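PDB 3JVA: dipeptide Epimerase from Enterococcus faecalis V583, which belongs to the mandelate racemase/muconate lactonizing enzyme family of the enolase superfamily and carries a magnesium ion in its barrel domain. Local coordinates for residues G46-E57 / F94-I102; K2-I13 / S28-E39. All coordinates share one frame; numbering follows the deposited sequence.

Interaction 1: G46-E57 / F94-I102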
# COMPACT_ATOMS: atom_id res chain seq x y z
N GLY B 46 -3.39 -22.69 41.26
CA GLY B 46 -2.90 -21.81 40.21
C GLY B 46 -1.67 -21.09 40.71
O GLY B 46 -1.38 -21.07 41.90
N GLU B 47 -0.91 -20.50 39.78
CA GLU B 47 0.29 -19.77 40.17
C GLU B 47 0.42 -18.50 39.36
O GLU B 47 0.09 -18.47 38.17
CB GLU B 47 1.54 -20.64 39.98
CG GLU B 47 2.84 -19.91 40.32
CD GLU B 47 4.07 -20.82 40.32
OE1 GLU B 47 4.17 -21.67 39.42
OE2 GLU B 47 4.94 -20.66 41.21
N GLY B 48 0.90 -17.46 40.02
CA GLY B 48 1.14 -16.19 39.37
C GLY B 48 2.63 -15.99 39.50
O GLY B 48 3.14 -15.74 40.60
N GLY B 49 3.34 -16.13 38.39
CA GLY B 49 4.78 -15.96 38.39
C GLY B 49 5.16 -14.57 37.94
O GLY B 49 4.99 -14.21 36.77
N PRO B 50 5.69 -13.74 38.85
CA PRO B 50 6.08 -12.38 38.50
C PRO B 50 7.35 -12.38 37.65
O PRO B 50 7.99 -13.42 37.48
CB PRO B 50 6.27 -11.72 39.86
CG PRO B 50 6.79 -12.85 40.70
CD PRO B 50 5.90 -14.00 40.29
N GLY B 51 7.70 -11.22 37.13
CA GLY B 51 8.89 -11.08 36.31
C GLY B 51 8.98 -9.61 36.00
O GLY B 51 8.64 -9.17 34.90
N ILE B 52 9.43 -8.83 36.98
CA ILE B 52 9.51 -7.39 36.84
C ILE B 52 10.28 -6.91 35.61
O ILE B 52 9.86 -5.98 34.93
CB ILE B 52 10.09 -6.75 38.13
CG1 ILE B 52 9.91 -5.23 38.08
CG2 ILE B 52 11.55 -7.11 38.29
CD1 ILE B 52 10.21 -4.54 39.40
N PHE B 53 11.40 -7.57 35.32
CA PHE B 53 12.22 -7.20 34.18
C PHE B 53 11.63 -7.58 32.82
O PHE B 53 12.13 -7.13 31.78
CB PHE B 53 13.62 -7.81 34.34
CG PHE B 53 13.61 -9.28 34.60
CD1 PHE B 53 13.53 -10.19 33.56
CD2 PHE B 53 13.62 -9.76 35.91
CE1 PHE B 53 13.47 -11.57 33.81
CE2 PHE B 53 13.56 -11.13 36.17
CZ PHE B 53 13.49 -12.03 35.12
N ILE B 54 10.59 -8.41 32.81
CA ILE B 54 9.95 -8.84 31.57
C ILE B 54 8.54 -8.29 31.40
O ILE B 54 8.21 -7.70 30.36
CB ILE B 54 9.86 -10.38 31.46
CG1 ILE B 54 11.26 -10.98 31.33
CG2 ILE B 54 9.02 -10.77 30.24
CD1 ILE B 54 11.27 -12.50 31.25
N THR B 55 7.71 -8.47 32.42
CA THR B 55 6.33 -8.01 32.36
C THR B 55 6.03 -6.85 33.29
O THR B 55 4.97 -6.23 33.20
CB THR B 55 5.36 -9.15 32.73
OG1 THR B 55 5.63 -9.58 34.07
CG2 THR B 55 5.51 -10.32 31.78
N GLY B 56 6.96 -6.56 34.20
CA GLY B 56 6.75 -5.50 35.16
C GLY B 56 5.98 -6.02 36.37
O GLY B 56 5.82 -5.32 37.37
N GLU B 57 5.50 -7.26 36.27
CA GLU B 57 4.73 -7.87 37.35
C GLU B 57 5.59 -8.13 38.59
O GLU B 57 6.68 -8.70 38.50
CB GLU B 57 4.12 -9.20 36.88
CG GLU B 57 3.13 -9.06 35.73
CD GLU B 57 1.78 -8.52 36.17
OE1 GLU B 57 0.83 -9.33 36.29
OE2 GLU B 57 1.67 -7.30 36.42
N PHE B 94 -4.23 -4.60 33.13
CA PHE B 94 -3.03 -5.39 32.86
C PHE B 94 -2.46 -6.06 34.11
O PHE B 94 -2.00 -5.38 35.03
CB PHE B 94 -1.94 -4.50 32.26
CG PHE B 94 -0.68 -5.25 31.89
CD1 PHE B 94 -0.68 -6.14 30.83
CD2 PHE B 94 0.49 -5.06 32.61
CE1 PHE B 94 0.48 -6.85 30.49
CE2 PHE B 94 1.66 -5.76 32.28
CZ PHE B 94 1.65 -6.65 31.22
N ALA B 95 -2.50 -7.39 34.14
CA ALA B 95 -1.98 -8.17 35.26
C ALA B 95 -1.91 -9.64 34.86
O ALA B 95 -2.58 -10.48 35.44
CB ALA B 95 -2.89 -8.00 36.48
N PRO B 96 -1.08 -9.96 33.85
CA PRO B 96 -0.94 -11.34 33.38
C PRO B 96 -0.59 -12.37 34.45
O PRO B 96 -1.08 -13.50 34.40
CB PRO B 96 0.12 -11.23 32.28
CG PRO B 96 0.91 -10.00 32.67
CD PRO B 96 -0.17 -9.05 33.12
N ALA B 97 0.25 -12.01 35.42
CA ALA B 97 0.61 -12.96 36.46
C ALA B 97 -0.61 -13.30 37.32
O ALA B 97 -0.90 -14.47 37.55
CB ALA B 97 1.72 -12.38 37.34
N ALA B 98 -1.33 -12.27 37.77
CA ALA B 98 -2.52 -12.47 38.61
C ALA B 98 -3.63 -13.19 37.85
O ALA B 98 -4.28 -14.08 38.39
CB ALA B 98 -3.02 -11.13 39.15
N LYS B 99 -3.87 -12.79 36.60
CA LYS B 99 -4.91 -13.43 35.80
C LYS B 99 -4.58 -14.90 35.53
O LYS B 99 -5.47 -15.75 35.54
CB LYS B 99 -5.12 -12.67 34.49
CG LYS B 99 -5.63 -11.25 34.74
CD LYS B 99 -5.89 -10.47 33.46
CE LYS B 99 -6.35 -9.05 33.80
NZ LYS B 99 -6.57 -8.19 32.59
N ALA B 100 -3.31 -15.20 35.29
CA ALA B 100 -2.91 -16.58 35.04
C ALA B 100 -3.15 -17.44 36.28
O ALA B 100 -3.58 -18.59 36.17
CB ALA B 100 -1.43 -16.63 34.65
N ALA B 101 -2.87 -16.88 37.45
CA ALA B 101 -3.05 -17.63 38.69
C ALA B 101 -4.50 -18.08 38.85
O ALA B 101 -4.78 -19.24 39.15
CB ALA B 101 -2.61 -16.77 39.88
N ILE B 102 -5.44 -17.16 38.62
CA ILE B 102 -6.86 -17.48 38.73
C ILE B 102 -7.28 -18.44 37.62
O ILE B 102 -7.97 -19.43 37.87
CB ILE B 102 -7.74 -16.22 38.60
CG1 ILE B 102 -7.53 -15.30 39.81
CG2 ILE B 102 -9.20 -16.62 38.45
CD1 ILE B 102 -7.96 -15.90 41.14
O HOH W 1 -0.14 -9.23 38.75
O HOH W 2 -0.10 -5.29 37.06

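Interaction 2: K2-I13 / S28-E39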
# COMPACT_ATOMS: atom_id res chain seq x y z
N LYS B 2 -19.63 -24.08 41.98
CA LYS B 2 -19.53 -22.67 42.32
C LYS B 2 -18.36 -22.37 43.24
O LYS B 2 -18.10 -23.11 44.19
CB LYS B 2 -20.84 -22.21 42.98
CG LYS B 2 -20.81 -20.80 43.53
CD LYS B 2 -22.13 -20.43 44.21
CE LYS B 2 -23.24 -20.13 43.20
NZ LYS B 2 -23.55 -21.29 42.33
N ILE B 3 -17.65 -21.28 42.96
CA ILE B 3 -16.51 -20.87 43.77
C ILE B 3 -16.97 -20.38 45.14
O ILE B 3 -17.80 -19.49 45.25
CB ILE B 3 -15.71 -19.75 43.07
CG1 ILE B 3 -15.07 -20.29 41.79
CG2 ILE B 3 -14.65 -19.19 44.03
CD1 ILE B 3 -14.32 -19.24 40.98
N LYS B 4 -16.42 -20.98 46.19
CA LYS B 4 -16.78 -20.58 47.55
C LYS B 4 -15.79 -19.56 48.09
O LYS B 4 -16.18 -18.56 48.69
CB LYS B 4 -16.79 -21.80 48.48
CG LYS B 4 -17.10 -21.44 49.93
CD LYS B 4 -17.11 -22.66 50.83
CE LYS B 4 -17.43 -22.26 52.26
NZ LYS B 4 -17.50 -23.44 53.17
N GLN B 5 -14.51 -19.80 47.86
CA GLN B 5 -13.49 -18.89 48.36
C GLN B 5 -12.22 -19.03 47.54
O GLN B 5 -11.98 -20.07 46.92
CB GLN B 5 -13.21 -19.18 49.83
CG GLN B 5 -12.27 -18.19 50.52
CD GLN B 5 -12.75 -16.76 50.41
OE1 GLN B 5 -12.45 -16.07 49.43
NE2 GLN B 5 -13.51 -16.31 51.40
N VAL B 6 -11.42 -17.98 47.55
CA VAL B 6 -10.16 -17.95 46.83
C VAL B 6 -9.07 -17.62 47.85
O VAL B 6 -9.09 -16.56 48.47
CB VAL B 6 -10.16 -16.86 45.73
CG1 VAL B 6 -8.79 -16.78 45.07
CG2 VAL B 6 -11.25 -17.17 44.70
N HIS B 7 -8.13 -18.54 48.03
CA HIS B 7 -7.04 -18.36 48.99
C HIS B 7 -5.73 -18.13 48.25
O HIS B 7 -5.47 -18.78 47.24
CB HIS B 7 -6.91 -19.61 49.86
CG HIS B 7 -8.20 -20.09 50.44
ND1 HIS B 7 -8.82 -21.25 50.04
CD2 HIS B 7 -9.01 -19.54 51.39
CE1 HIS B 7 -9.95 -21.40 50.71
NE2 HIS B 7 -10.09 -20.38 51.53
N VAL B 8 -4.92 -17.19 48.73
CA VAL B 8 -3.63 -16.93 48.09
C VAL B 8 -2.51 -16.88 49.11
O VAL B 8 -2.69 -16.40 50.23
CB VAL B 8 -3.63 -15.61 47.27
CG1 VAL B 8 -3.74 -14.41 48.19
CG2 VAL B 8 -2.36 -15.53 46.43
N ARG B 9 -1.34 -17.38 48.72
CA ARG B 9 -0.18 -17.39 49.59
C ARG B 9 1.06 -17.04 48.78
O ARG B 9 1.05 -17.12 47.55
CB ARG B 9 0.00 -18.76 50.25
CG ARG B 9 0.52 -19.88 49.32
CD ARG B 9 0.70 -21.17 50.11
NE ARG B 9 1.27 -22.31 49.38
CZ ARG B 9 2.58 -22.49 49.16
NH1 ARG B 9 3.47 -21.61 49.59
NH2 ARG B 9 3.00 -23.60 48.55
N ALA B 10 2.11 -16.64 49.46
CA ALA B 10 3.36 -16.34 48.78
C ALA B 10 4.09 -17.67 48.80
O ALA B 10 3.82 -18.52 49.66
CB ALA B 10 4.15 -15.28 49.55
N SER B 11 4.98 -17.87 47.84
CA SER B 11 5.76 -19.10 47.77
C SER B 11 7.17 -18.67 47.47
O SER B 11 7.39 -17.87 46.57
CB SER B 11 5.24 -20.00 46.63
OG SER B 11 6.04 -21.16 46.47
N LYS B 12 8.13 -19.18 48.25
CA LYS B 12 9.53 -18.84 48.05
C LYS B 12 10.33 -20.13 48.02
O LYS B 12 10.41 -20.85 49.02
CB LYS B 12 10.02 -17.93 49.18
CG LYS B 12 9.22 -16.64 49.33
CD LYS B 12 9.82 -15.74 50.39
CE LYS B 12 9.03 -14.46 50.54
NZ LYS B 12 9.59 -13.58 51.60
N ILE B 13 10.93 -20.42 46.88
CA ILE B 13 11.71 -21.63 46.70
C ILE B 13 13.11 -21.27 46.24
O ILE B 13 13.28 -20.61 45.21
CB ILE B 13 11.04 -22.56 45.65
CG1 ILE B 13 9.63 -22.96 46.10
CG2 ILE B 13 11.89 -23.80 45.43
CD1 ILE B 13 9.61 -23.95 47.27
N SER B 28 16.05 -16.91 44.36
CA SER B 28 14.87 -17.60 44.85
C SER B 28 13.70 -17.34 43.91
O SER B 28 13.59 -16.26 43.33
CB SER B 28 14.52 -17.10 46.26
OG SER B 28 13.40 -17.79 46.79
N ALA B 29 12.84 -18.34 43.74
CA ALA B 29 11.66 -18.20 42.89
C ALA B 29 10.53 -17.83 43.83
O ALA B 29 10.00 -18.69 44.54
CB ALA B 29 11.36 -19.50 42.18
N ASP B 30 10.17 -16.56 43.86
CA ASP B 30 9.11 -16.09 44.74
C ASP B 30 7.85 -15.79 43.93
O ASP B 30 7.82 -14.83 43.15
CB ASP B 30 9.59 -14.86 45.51
CG ASP B 30 10.87 -15.12 46.30
OD1 ASP B 30 11.17 -16.30 46.56
OD2 ASP B 30 11.57 -14.15 46.65
N SER B 31 6.83 -16.61 44.11
CA SER B 31 5.58 -16.45 43.37
C SER B 31 4.34 -16.49 44.25
O SER B 31 4.42 -16.70 45.47
CB SER B 31 5.46 -17.56 42.33
OG SER B 31 5.51 -18.84 42.96
N ALA B 32 3.20 -16.30 43.62
CA ALA B 32 1.93 -16.34 44.31
C ALA B 32 1.27 -17.66 43.96
O ALA B 32 1.25 -18.05 42.79
CB ALA B 32 1.05 -15.16 43.86
N ILE B 33 0.76 -18.36 44.96
CA ILE B 33 0.07 -19.62 44.72
C ILE B 33 -1.36 -19.46 45.20
O ILE B 33 -1.60 -19.03 46.33
CB ILE B 33 0.75 -20.82 45.44
CG1 ILE B 33 2.09 -21.13 44.76
CG2 ILE B 33 -0.16 -22.04 45.40
CD1 ILE B 33 2.83 -22.32 45.34
N VAL B 34 -2.31 -19.79 44.33
CA VAL B 34 -3.72 -19.66 44.65
C VAL B 34 -4.41 -21.00 44.75
O VAL B 34 -4.04 -21.96 44.05
CB VAL B 34 -4.46 -18.81 43.58
CG1 VAL B 34 -5.94 -18.67 43.95
CG2 VAL B 34 -3.82 -17.44 43.46
N GLU B 35 -5.39 -21.08 45.63
CA GLU B 35 -6.17 -22.28 45.80
C GLU B 35 -7.62 -21.82 45.75
O GLU B 35 -8.06 -21.05 46.61
CB GLU B 35 -5.87 -22.94 47.15
CG GLU B 35 -4.44 -23.45 47.27
CD GLU B 35 -4.16 -24.08 48.62
OE1 GLU B 35 -4.94 -24.97 49.02
OE2 GLU B 35 -3.16 -23.69 49.27
N ILE B 36 -8.34 -22.25 44.72
CA ILE B 36 -9.74 -21.88 44.60
C ILE B 36 -10.56 -23.05 45.12
O ILE B 36 -10.43 -24.18 44.63
CB ILE B 36 -10.13 -21.60 43.13
CG1 ILE B 36 -9.32 -20.40 42.61
CG2 ILE B 36 -11.62 -21.31 43.03
CD1 ILE B 36 -9.73 -19.92 41.23
N GLU B 37 -11.38 -22.78 46.13
CA GLU B 37 -12.21 -23.81 46.73
C GLU B 37 -13.65 -23.65 46.27
O GLU B 37 -14.19 -22.54 46.28
CB GLU B 37 -12.14 -23.70 48.26
CG GLU B 37 -13.24 -24.47 48.99
CD GLU B 37 -13.16 -24.32 50.50
OE1 GLU B 37 -12.85 -23.22 50.98
OE2 GLU B 37 -13.43 -25.32 51.21
N THR B 38 -14.27 -24.74 45.85
CA THR B 38 -15.65 -24.71 45.40
C THR B 38 -16.55 -25.09 46.58
O THR B 38 -16.08 -25.64 47.57
CB THR B 38 -15.90 -25.70 44.25
OG1 THR B 38 -15.61 -27.03 44.69
CG2 THR B 38 -15.02 -25.35 43.06
N GLU B 39 -17.83 -24.77 46.46
CA GLU B 39 -18.79 -25.08 47.53
C GLU B 39 -18.81 -26.58 47.82
O GLU B 39 -18.97 -26.98 48.98
CB GLU B 39 -20.19 -24.62 47.13
CG GLU B 39 -20.40 -23.11 47.10
CD GLU B 39 -20.29 -22.47 48.48
OE1 GLU B 39 -20.60 -23.15 49.48
OE2 GLU B 39 -19.91 -21.28 48.55
O HOH W 3 -20.29 -19.41 46.45
O HOH W 4 7.56 -20.14 44.37

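Interaction 1: G46-E57 / F94-I102
E57 reaches the first turn of helix 96-102 with its carboxylate, and E57 OE1 accepts the backbone N-H of A97 at 2.9 Å, bent to 150° at the hydrogen. It does so with the lone pair turned away from OE2. CG of E57 lies beside the backbone N (chi1 -62°), and a second bend at chi2 (-76°) brings the carboxylate back over the helix start, where E57 OE1 also rests 3.3 Å from CD of P96. Two waters lie beside the E57 carboxylate: one donates to E57 OE1 at 2.6 Å and bonds weakly to A98 N, the other lies between E57 OE2 and F94 O. The carboxylate is probably favoured here by the N-H groups of the first turn and the helix dipole. The loop that presents E57 is ordered in turn by an ST turn, in which T55 OG1 accepts from E57 N at 3.2 Å. T55 O meets the edge of the F94 ring in its plane, 3.5 Å from F94 CE2, while CD of P96 sits over the centre of one ring face; F94 also meets F94 of the second subunit, their rings nearly perpendicular. Further along, strand 46-48 runs antiparallel to the helix with axes only 5.7 Å apart. Small residues are consistent with this closeness: at G46 and G48 the hydrogens that stand in for a side chain face the helix carbonyls of A101 and A97, G48 CA lies 3.2 Å from A97 O, and A101 CB packs 3.6 Å from G48 N. Strand 43-48 is hydrogen-bonded through G46 and G48 to V34 and A32 of strand 29-38, and helix 59-73 covers A97 and A101.

Interaction 2: K2-I13 / S28-E39
V6 and V34 meet through their CG1 methyls at 3.6 Å, at the centre of an apolar row that continues to I3 against I36 and to V8, whose CG2 lies 3.8 Å from V34 CG2. Helices 59-73 and 96-114 pack against this face. On the other face, I33 lies alongside R9 and lays CD1 over one face of the guanidinium, 3.5 Å from R9 NH2; the same methyl touches S11 CB. R9 starts with CG between its backbone N and carbonyl carbon (chi1 73°) and extends to NE, which carries the guanidinium along I33. Between the strands runs an antiparallel ladder, interrupted by a classic bulge where K4 N and Q5 N both donate to E37 O, at 2.7 and 3.2 Å. Near the far end, a water links A29 O with the hydroxyls of S11 and S31, the latter also hydrogen-bonded to E47. At the outer edge, E37 OE1 approaches the H7 ring in plane, 3.4 Å from H7 CE1, and the E39 carboxylate crosses the K4 chain with OE2 3.1 Å from K4 CG. K4 NZ stays 4.8 Å from E39 OE1, consistent with at most a longer-range attraction; the backbone ladder and the apolar face, not a close ion pair, join the strands.

Overall arrangement
Both interactions belong to the N-terminal domain and reach the same antiparallel sheet, interaction 1 through strand 43-48 and interaction 2 through strands 3-21 and 29-38. Interaction 1 is buried and lies nearer the centre of the chain, with the side chain of T55 about 11 Å from the magnesium ion; interaction 2 is only partly buried, with one apolar face under helices and a charged, largely accessible fringe. Their chemistry differs accordingly: a strand-to-helix fit of small residues with one carboxylate at a helix start, against a long backbone ladder. The side chains of E47 and S31 meet where the two contacts touch, and V34 packs on A101, so helix 96-114 covers strands of both.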